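Local coordinates for putative glycosyl hydrolase (Bacteroides thetaiotaomicron VPI-5482, PDB 3K11), which is of unknown function but is probably a hydrolase of glycosyl hydrolase family 88, at residues V300-W313 and Y350-K364. Numbering follows the deposited sequence.
Sequences VRGVTALQSGEGFW and YGPVAQLGWHAVAGK. With EDO (1,2-ethanediol), chain C.
Tyr-350 lays one ring face against Val-300, whose CG1 sits 4.0 Å from the ring centroid in a CH-pi contact. Thr-304 OG1 meets the edge of the same ring at CE1. The Tyr-350 hydroxyl bonds to Asp-258 of the second subunit, which in one of the two conformers of Arg-301 also forms a salt bridge with it. One turn on, Val-353 CG1 touches the rim of the Trp-313 indole, 4.0 Å from CH2. Val-353 O accepts from Gln-307 NE2 at 3.2 Å (151° at the hydrogen) and, from the other face of its plane, from Gly-357 N. Gln-307 CG is anti to its own N (chi1 -171°), and the extended chain carries the amide to the helix. The same NE2 donates to Gly-311 O at 3.1 Å. A leucine in its place would probably leave Gly-311 O without this donor and remove the hydrogen bond between loop and helix. Leu-356 CG packs on Gly-311 CA at 3.6 Å. Ala-360 CB stands over the centre of the Phe-312 ring, while Lys-364 CG touches its edge. One amide thus ties the loop after helix 289-304 to helix 347-362, amid mainly apolar packing in this buried contact.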
ATOM      1  N   VAL A 300      -2.061 -17.919   5.245  1.00 22.73           N
ATOM      2  CA  VAL A 300      -3.476 -17.551   5.318  1.00 22.39           C
ATOM      3  C   VAL A 300      -3.624 -16.095   5.796  1.00 22.60           C
ATOM      4  O   VAL A 300      -4.380 -15.287   5.196  1.00 24.01           O
ATOM      5  CB  VAL A 300      -4.281 -18.492   6.206  1.00 22.97           C
ATOM      6  CG1 VAL A 300      -5.647 -17.870   6.605  1.00 21.40           C
ATOM      7  CG2 VAL A 300      -4.501 -19.830   5.544  1.00 19.02           C
ATOM      8  N   ARG A 301      -2.923 -15.752   6.871  0.50 24.76           N
ATOM      9  CA  ARG A 301      -3.013 -14.411   7.412  0.50 23.90           C
ATOM     10  C   ARG A 301      -2.520 -13.336   6.432  0.50 25.44           C
ATOM     11  O   ARG A 301      -3.099 -12.251   6.368  0.50 26.49           O
ATOM     12  CB  ARG A 301      -2.274 -14.318   8.753  0.50 25.29           C
ATOM     13  CG  ARG A 301      -2.989 -15.035   9.888  0.50 26.94           C
ATOM     14  CD  ARG A 301      -2.358 -14.700  11.237  0.50 28.53           C
ATOM     15  NE  ARG A 301      -1.073 -15.351  11.423  0.50 26.88           N
ATOM     16  CZ  ARG A 301      -0.907 -16.586  11.914  0.50 25.96           C
ATOM     17  NH1 ARG A 301      -1.937 -17.369  12.261  0.50 30.30           N
ATOM     18  NH2 ARG A 301       0.312 -17.075  12.013  0.50 23.06           N
ATOM     19  N   GLY A 302      -1.444 -13.617   5.706  1.00 24.33           N
ATOM     20  CA  GLY A 302      -0.884 -12.647   4.743  1.00 26.37           C
ATOM     21  C   GLY A 302      -1.749 -12.464   3.532  1.00 25.71           C
ATOM     22  O   GLY A 302      -1.940 -11.356   3.080  1.00 25.75           O
ATOM     23  N   VAL A 303      -2.262 -13.557   2.992  1.00 23.09           N
ATOM     24  CA  VAL A 303      -3.138 -13.504   1.821  1.00 22.58           C
ATOM     25  C   VAL A 303      -4.443 -12.800   2.148  1.00 24.65           C
ATOM     26  O   VAL A 303      -4.872 -11.887   1.422  1.00 22.80           O
ATOM     27  CB  VAL A 303      -3.418 -14.928   1.205  1.00 24.32           C
ATOM     28  CG1 VAL A 303      -4.593 -14.863   0.159  1.00 24.73           C
ATOM     29  CG2 VAL A 303      -2.098 -15.523   0.581  1.00 22.61           C
ATOM     30  N   THR A 304      -5.100 -13.198   3.240  1.00 23.11           N
ATOM     31  CA  THR A 304      -6.438 -12.723   3.488  1.00 23.96           C
ATOM     32  C   THR A 304      -6.445 -11.235   3.767  1.00 25.43           C
ATOM     33  O   THR A 304      -7.377 -10.561   3.391  1.00 24.18           O
ATOM     34  CB  THR A 304      -7.103 -13.446   4.620  1.00 25.15           C
ATOM     35  OG1 THR A 304      -6.245 -13.419   5.769  1.00 23.34           O
ATOM     36  CG2 THR A 304      -7.399 -14.914   4.251  1.00 22.22           C
ATOM     37  N   ALA A 305      -5.394 -10.722   4.391  1.00 23.11           N
ATOM     38  CA  ALA A 305      -5.303  -9.277   4.682  1.00 24.22           C
ATOM     39  C   ALA A 305      -5.343  -8.446   3.413  1.00 27.23           C
ATOM     40  O   ALA A 305      -5.628  -7.256   3.486  1.00 25.50           O
ATOM     41  CB  ALA A 305      -4.034  -8.973   5.442  1.00 25.07           C
ATOM     42  N   LEU A 306      -4.977  -9.040   2.271  1.00 24.64           N
ATOM     43  CA  LEU A 306      -4.907  -8.283   1.024  1.00 21.50           C
ATOM     44  C   LEU A 306      -6.085  -8.501   0.076  1.00 23.44           C
ATOM     45  O   LEU A 306      -6.054  -8.060  -1.079  1.00 24.45           O
ATOM     46  CB  LEU A 306      -3.588  -8.596   0.336  1.00 23.56           C
ATOM     47  CG  LEU A 306      -2.361  -8.159   1.168  1.00 23.71           C
ATOM     48  CD1 LEU A 306      -1.054  -8.811   0.553  1.00 25.01           C
ATOM     49  CD2 LEU A 306      -2.278  -6.606   1.257  1.00 23.67           C
ATOM     50  N   GLN A 307      -7.148  -9.121   0.566  1.00 24.78           N
ATOM     51  CA  GLN A 307      -8.351  -9.229  -0.229  1.00 24.83           C
ATOM     52  C   GLN A 307      -8.861  -7.824  -0.551  1.00 23.71           C
ATOM     53  O   GLN A 307      -8.945  -6.957   0.333  1.00 22.87           O
ATOM     54  CB  GLN A 307      -9.436  -9.972   0.550  1.00 22.40           C
ATOM     55  CG  GLN A 307     -10.659 -10.316  -0.322  1.00 20.54           C
ATOM     56  CD  GLN A 307     -11.689 -11.121   0.434  1.00 20.97           C
ATOM     57  OE1 GLN A 307     -11.838 -10.942   1.618  1.00 22.42           O
ATOM     58  NE2 GLN A 307     -12.429 -11.980  -0.268  1.00 21.33           N
ATOM     59  N   SER A 308      -9.224  -7.584  -1.809  1.00 23.07           N
ATOM     60  CA  SER A 308      -9.765  -6.294  -2.218  1.00 23.24           C
ATOM     61  C   SER A 308     -11.188  -6.121  -1.759  1.00 26.09           C
ATOM     62  O   SER A 308     -11.878  -7.085  -1.385  1.00 22.54           O
ATOM     63  CB  SER A 308      -9.758  -6.146  -3.769  1.00 22.99           C
ATOM     64  OG  SER A 308     -10.858  -6.889  -4.338  1.00 22.79           O
ATOM     65  N   GLY A 309     -11.656  -4.881  -1.829  1.00 25.03           N
ATOM     66  CA  GLY A 309     -13.035  -4.549  -1.584  1.00 22.87           C
ATOM     67  C   GLY A 309     -14.051  -5.173  -2.513  1.00 23.57           C
ATOM     68  O   GLY A 309     -15.234  -5.113  -2.248  1.00 24.82           O
ATOM     69  N   GLU A 310     -13.585  -5.759  -3.621  1.00 23.44           N
ATOM     70  CA  GLU A 310     -14.424  -6.445  -4.575  1.00 23.93           C
ATOM     71  C   GLU A 310     -14.426  -7.946  -4.325  1.00 25.20           C
ATOM     72  O   GLU A 310     -15.139  -8.688  -5.014  1.00 26.12           O
ATOM     73  CB  GLU A 310     -13.967  -6.186  -6.024  1.00 24.62           C
ATOM     74  CG  GLU A 310     -13.984  -4.703  -6.393  1.00 23.93           C
ATOM     75  CD  GLU A 310     -15.322  -4.059  -6.088  1.00 25.69           C
ATOM     76  OE1 GLU A 310     -16.383  -4.638  -6.444  1.00 28.51           O
ATOM     77  OE2 GLU A 310     -15.328  -2.971  -5.477  1.00 29.03           O
ATOM     78  N   GLY A 311     -13.635  -8.396  -3.348  1.00 25.90           N
ATOM     79  CA  GLY A 311     -13.591  -9.823  -3.000  1.00 20.99           C
ATOM     80  C   GLY A 311     -12.491 -10.581  -3.730  1.00 23.02           C
ATOM     81  O   GLY A 311     -12.045 -11.608  -3.278  1.00 24.49           O
ATOM     82  N   PHE A 312     -12.071 -10.067  -4.869  1.00 23.13           N
ATOM     83  CA  PHE A 312     -10.950 -10.623  -5.611  1.00 23.27           C
ATOM     84  C   PHE A 312      -9.641 -10.234  -4.925  1.00 22.64           C
ATOM     85  O   PHE A 312      -9.570  -9.247  -4.172  1.00 25.18           O
ATOM     86  CB  PHE A 312     -10.898 -10.024  -7.017  1.00 24.07           C
ATOM     87  CG  PHE A 312     -12.055 -10.385  -7.890  1.00 23.16           C
ATOM     88  CD1 PHE A 312     -12.062 -11.588  -8.592  1.00 24.30           C
ATOM     89  CD2 PHE A 312     -13.138  -9.518  -8.030  1.00 24.37           C
ATOM     90  CE1 PHE A 312     -13.138 -11.916  -9.414  1.00 23.59           C
ATOM     91  CE2 PHE A 312     -14.197  -9.825  -8.866  1.00 23.69           C
ATOM     92  CZ  PHE A 312     -14.223 -11.052  -9.517  1.00 25.78           C
ATOM     93  N   TRP A 313      -8.593 -10.961  -5.280  1.00 22.90           N
ATOM     94  CA  TRP A 313      -7.235 -10.574  -4.979  1.00 22.88           C
ATOM     95  C   TRP A 313      -6.537 -10.038  -6.240  1.00 21.68           C
ATOM     96  O   TRP A 313      -6.954 -10.288  -7.378  1.00 23.83           O
ATOM     97  CB  TRP A 313      -6.476 -11.746  -4.373  1.00 24.90           C
ATOM     98  CG  TRP A 313      -6.813 -12.057  -2.958  1.00 23.21           C
ATOM     99  CD1 TRP A 313      -6.082 -11.673  -1.852  1.00 23.85           C
ATOM    100  CD2 TRP A 313      -7.931 -12.793  -2.454  1.00 23.06           C
ATOM    101  NE1 TRP A 313      -6.680 -12.139  -0.704  1.00 23.11           N
ATOM    102  CE2 TRP A 313      -7.807 -12.827  -1.044  1.00 23.76           C
ATOM    103  CE3 TRP A 313      -9.035 -13.426  -3.040  1.00 21.37           C
ATOM    104  CZ2 TRP A 313      -8.720 -13.474  -0.231  1.00 24.43           C
ATOM    105  CZ3 TRP A 313      -9.930 -14.124  -2.216  1.00 20.63           C
ATOM    106  CH2 TRP A 313      -9.768 -14.129  -0.832  1.00 22.74           C
ATOM    107  N   TYR A 350     -12.760 -16.316   9.053  1.00 23.44           N
ATOM    108  CA  TYR A 350     -12.520 -16.536   7.645  1.00 22.58           C
ATOM    109  C   TYR A 350     -13.719 -16.890   6.786  1.00 22.01           C
ATOM    110  O   TYR A 350     -13.637 -16.807   5.579  1.00 24.32           O
ATOM    111  CB  TYR A 350     -11.370 -17.549   7.460  1.00 25.71           C
ATOM    112  CG  TYR A 350     -10.070 -17.004   8.010  1.00 22.44           C
ATOM    113  CD1 TYR A 350      -9.472 -15.875   7.456  1.00 24.15           C
ATOM    114  CD2 TYR A 350      -9.463 -17.583   9.138  1.00 21.79           C
ATOM    115  CE1 TYR A 350      -8.316 -15.368   7.974  1.00 25.14           C
ATOM    116  CE2 TYR A 350      -8.279 -17.037   9.685  1.00 22.74           C
ATOM    117  CZ  TYR A 350      -7.709 -15.943   9.078  1.00 24.23           C
ATOM    118  OH  TYR A 350      -6.514 -15.396   9.559  1.00 25.62           O
ATOM    119  N   GLY A 351     -14.830 -17.347   7.377  1.00 21.55           N
ATOM    120  CA  GLY A 351     -15.982 -17.690   6.575  1.00 22.83           C
ATOM    121  C   GLY A 351     -16.426 -16.565   5.660  1.00 22.36           C
ATOM    122  O   GLY A 351     -16.692 -16.785   4.490  1.00 20.75           O
ATOM    123  N   PRO A 352     -16.515 -15.344   6.194  1.00 21.20           N
ATOM    124  CA  PRO A 352     -16.933 -14.218   5.349  1.00 22.86           C
ATOM    125  C   PRO A 352     -15.964 -13.839   4.236  1.00 23.03           C
ATOM    126  O   PRO A 352     -16.396 -13.316   3.193  1.00 23.26           O
ATOM    127  CB  PRO A 352     -17.103 -13.093   6.361  1.00 22.37           C
ATOM    128  CG  PRO A 352     -17.425 -13.784   7.632  1.00 24.81           C
ATOM    129  CD  PRO A 352     -16.459 -14.949   7.613  1.00 21.18           C
ATOM    130  N   VAL A 353     -14.677 -14.115   4.443  1.00 23.09           N
ATOM    131  CA  VAL A 353     -13.649 -13.940   3.424  1.00 20.98           C
ATOM    132  C   VAL A 353     -13.902 -14.887   2.260  1.00 23.66           C
ATOM    133  O   VAL A 353     -13.938 -14.489   1.109  1.00 22.64           O
ATOM    134  CB  VAL A 353     -12.249 -14.169   3.998  1.00 21.61           C
ATOM    135  CG1 VAL A 353     -11.165 -13.966   2.899  1.00 20.29           C
ATOM    136  CG2 VAL A 353     -11.993 -13.187   5.180  1.00 22.38           C
ATOM    137  N   ALA A 354     -14.096 -16.157   2.580  1.00 23.40           N
ATOM    138  CA  ALA A 354     -14.387 -17.165   1.575  1.00 23.70           C
ATOM    139  C   ALA A 354     -15.700 -16.832   0.863  1.00 23.68           C
ATOM    140  O   ALA A 354     -15.815 -16.942  -0.367  1.00 23.46           O
ATOM    141  CB  ALA A 354     -14.429 -18.560   2.227  1.00 19.17           C
ATOM    142  N   GLN A 355     -16.725 -16.476   1.633  1.00 23.14           N
ATOM    143  CA  GLN A 355     -18.031 -16.203   1.065  1.00 20.54           C
ATOM    144  C   GLN A 355     -17.997 -15.026   0.066  1.00 23.30           C
ATOM    145  O   GLN A 355     -18.570 -15.104  -1.023  1.00 25.30           O
ATOM    146  CB  GLN A 355     -19.022 -15.938   2.199  1.00 23.32           C
ATOM    147  CG  GLN A 355     -20.485 -15.756   1.724  1.00 25.68           C
ATOM    148  CD  GLN A 355     -21.507 -16.398   2.621  1.00 26.11           C
ATOM    149  OE1 GLN A 355     -21.229 -17.383   3.302  1.00 27.69           O
ATOM    150  NE2 GLN A 355     -22.728 -15.902   2.559  1.00 24.27           N
ATOM    151  N   LEU A 356     -17.339 -13.945   0.439  1.00 22.56           N
ATOM    152  CA  LEU A 356     -17.192 -12.770  -0.419  1.00 22.73           C
ATOM    153  C   LEU A 356     -16.388 -13.156  -1.643  1.00 22.58           C
ATOM    154  O   LEU A 356     -16.686 -12.742  -2.785  1.00 22.66           O
ATOM    155  CB  LEU A 356     -16.475 -11.646   0.322  1.00 21.57           C
ATOM    156  CG  LEU A 356     -16.135 -10.423  -0.524  1.00 25.08           C
ATOM    157  CD1 LEU A 356     -17.405  -9.773  -1.143  1.00 21.14           C
ATOM    158  CD2 LEU A 356     -15.284  -9.401   0.236  1.00 20.72           C
ATOM    159  N   GLY A 357     -15.314 -13.909  -1.431  1.00 24.73           N
ATOM    160  CA  GLY A 357     -14.530 -14.375  -2.578  1.00 24.25           C
ATOM    161  C   GLY A 357     -15.336 -15.195  -3.559  1.00 23.08           C
ATOM    162  O   GLY A 357     -15.123 -15.082  -4.776  1.00 24.94           O
ATOM    163  N   TRP A 358     -16.243 -16.047  -3.054  1.00 24.56           N
ATOM    164  CA  TRP A 358     -17.141 -16.803  -3.914  1.00 24.42           C
ATOM    165  C   TRP A 358     -18.091 -15.875  -4.694  1.00 21.59           C
ATOM    166  O   TRP A 358     -18.286 -16.062  -5.886  1.00 24.37           O
ATOM    167  CB  TRP A 358     -17.937 -17.915  -3.167  1.00 25.54           C
ATOM    168  CG  TRP A 358     -18.803 -18.633  -4.201  1.00 22.80           C
ATOM    169  CD1 TRP A 358     -20.091 -18.392  -4.443  1.00 24.09           C
ATOM    170  CD2 TRP A 358     -18.350 -19.485  -5.255  1.00 26.34           C
ATOM    171  NE1 TRP A 358     -20.523 -19.115  -5.510  1.00 25.39           N
ATOM    172  CE2 TRP A 358     -19.464 -19.768  -6.061  1.00 23.48           C
ATOM    173  CE3 TRP A 358     -17.111 -20.020  -5.605  1.00 25.89           C
ATOM    174  CZ2 TRP A 358     -19.411 -20.634  -7.150  1.00 23.53           C
ATOM    175  CZ3 TRP A 358     -17.038 -20.851  -6.714  1.00 27.02           C
ATOM    176  CH2 TRP A 358     -18.173 -21.128  -7.493  1.00 24.37           C
ATOM    177  N   HIS A 359     -18.679 -14.884  -4.033  1.00 23.42           N
ATOM    178  CA  HIS A 359     -19.529 -13.921  -4.744  1.00 24.60           C
ATOM    179  C   HIS A 359     -18.763 -13.291  -5.905  1.00 25.01           C
ATOM    180  O   HIS A 359     -19.299 -13.137  -7.019  1.00 25.17           O
ATOM    181  CB  HIS A 359     -20.019 -12.818  -3.809  1.00 24.33           C
ATOM    182  CG  HIS A 359     -21.178 -13.213  -2.946  1.00 27.06           C
ATOM    183  ND1 HIS A 359     -22.385 -13.644  -3.460  1.00 34.13           N
ATOM    184  CD2 HIS A 359     -21.316 -13.229  -1.599  1.00 27.23           C
ATOM    185  CE1 HIS A 359     -23.213 -13.908  -2.460  1.00 32.25           C
ATOM    186  NE2 HIS A 359     -22.596 -13.644  -1.321  1.00 26.03           N
ATOM    187  N   ALA A 360     -17.498 -12.958  -5.643  1.00 23.66           N
ATOM    188  CA  ALA A 360     -16.624 -12.328  -6.625  1.00 22.46           C
ATOM    189  C   ALA A 360     -16.444 -13.280  -7.829  1.00 23.72           C
ATOM    190  O   ALA A 360     -16.714 -12.945  -8.970  1.00 23.27           O
ATOM    191  CB  ALA A 360     -15.264 -12.011  -6.004  1.00 22.52           C
ATOM    192  N   VAL A 361     -16.041 -14.494  -7.535  1.00 25.26           N
ATOM    193  CA  VAL A 361     -15.795 -15.487  -8.565  1.00 24.09           C
ATOM    194  C   VAL A 361     -17.067 -15.850  -9.373  1.00 24.92           C
ATOM    195  O   VAL A 361     -17.032 -15.966 -10.617  1.00 24.34           O
ATOM    196  CB  VAL A 361     -15.172 -16.762  -7.886  1.00 30.36           C
ATOM    197  CG1 VAL A 361     -15.197 -17.933  -8.750  1.00 29.83           C
ATOM    198  CG2 VAL A 361     -13.721 -16.424  -7.435  1.00 28.49           C
ATOM    199  N   ALA A 362     -18.182 -16.058  -8.682  1.00 23.27           N
ATOM    200  CA  ALA A 362     -19.407 -16.429  -9.354  1.00 26.00           C
ATOM    201  C   ALA A 362     -19.819 -15.340 -10.363  1.00 25.88           C
ATOM    202  O   ALA A 362     -20.388 -15.634 -11.391  1.00 26.08           O
ATOM    203  CB  ALA A 362     -20.518 -16.722  -8.333  1.00 23.13           C
ATOM    204  N   GLY A 363     -19.525 -14.095 -10.056  1.00 25.83           N
ATOM    205  CA  GLY A 363     -19.758 -12.982 -10.985  1.00 27.49           C
ATOM    206  C   GLY A 363     -18.943 -13.016 -12.262  1.00 27.13           C
ATOM    207  O   GLY A 363     -19.235 -12.274 -13.196  1.00 27.25           O
ATOM    208  N   LYS A 364     -17.947 -13.884 -12.331  1.00 25.05           N
ATOM    209  CA  LYS A 364     -17.103 -14.025 -13.523  1.00 23.51           C
ATOM    210  C   LYS A 364     -17.427 -15.297 -14.304  1.00 25.44           C
ATOM    211  O   LYS A 364     -16.767 -15.603 -15.286  1.00 26.27           O
ATOM    212  CB  LYS A 364     -15.646 -14.007 -13.120  1.00 24.07           C
ATOM    213  CG  LYS A 364     -15.207 -12.669 -12.552  1.00 26.55           C
ATOM    214  CD  LYS A 364     -15.060 -11.638 -13.642  1.00 30.67           C
ATOM    215  CE  LYS A 364     -14.875 -10.258 -13.025  1.00 40.04           C
ATOM    216  NZ  LYS A 364     -14.741  -9.226 -14.090  1.00 39.28           N
TER
HETATM  217  C1  EDO C   2     -19.301  -7.038  -3.663  1.00 31.34           C
HETATM  218  O1  EDO C   2     -19.261  -8.006  -4.722  1.00 29.71           O
HETATM  219  C2  EDO C   2     -18.334  -5.929  -3.969  1.00 28.09           C
HETATM  220  O2  EDO C   2     -18.731  -5.134  -5.122  1.00 27.94           O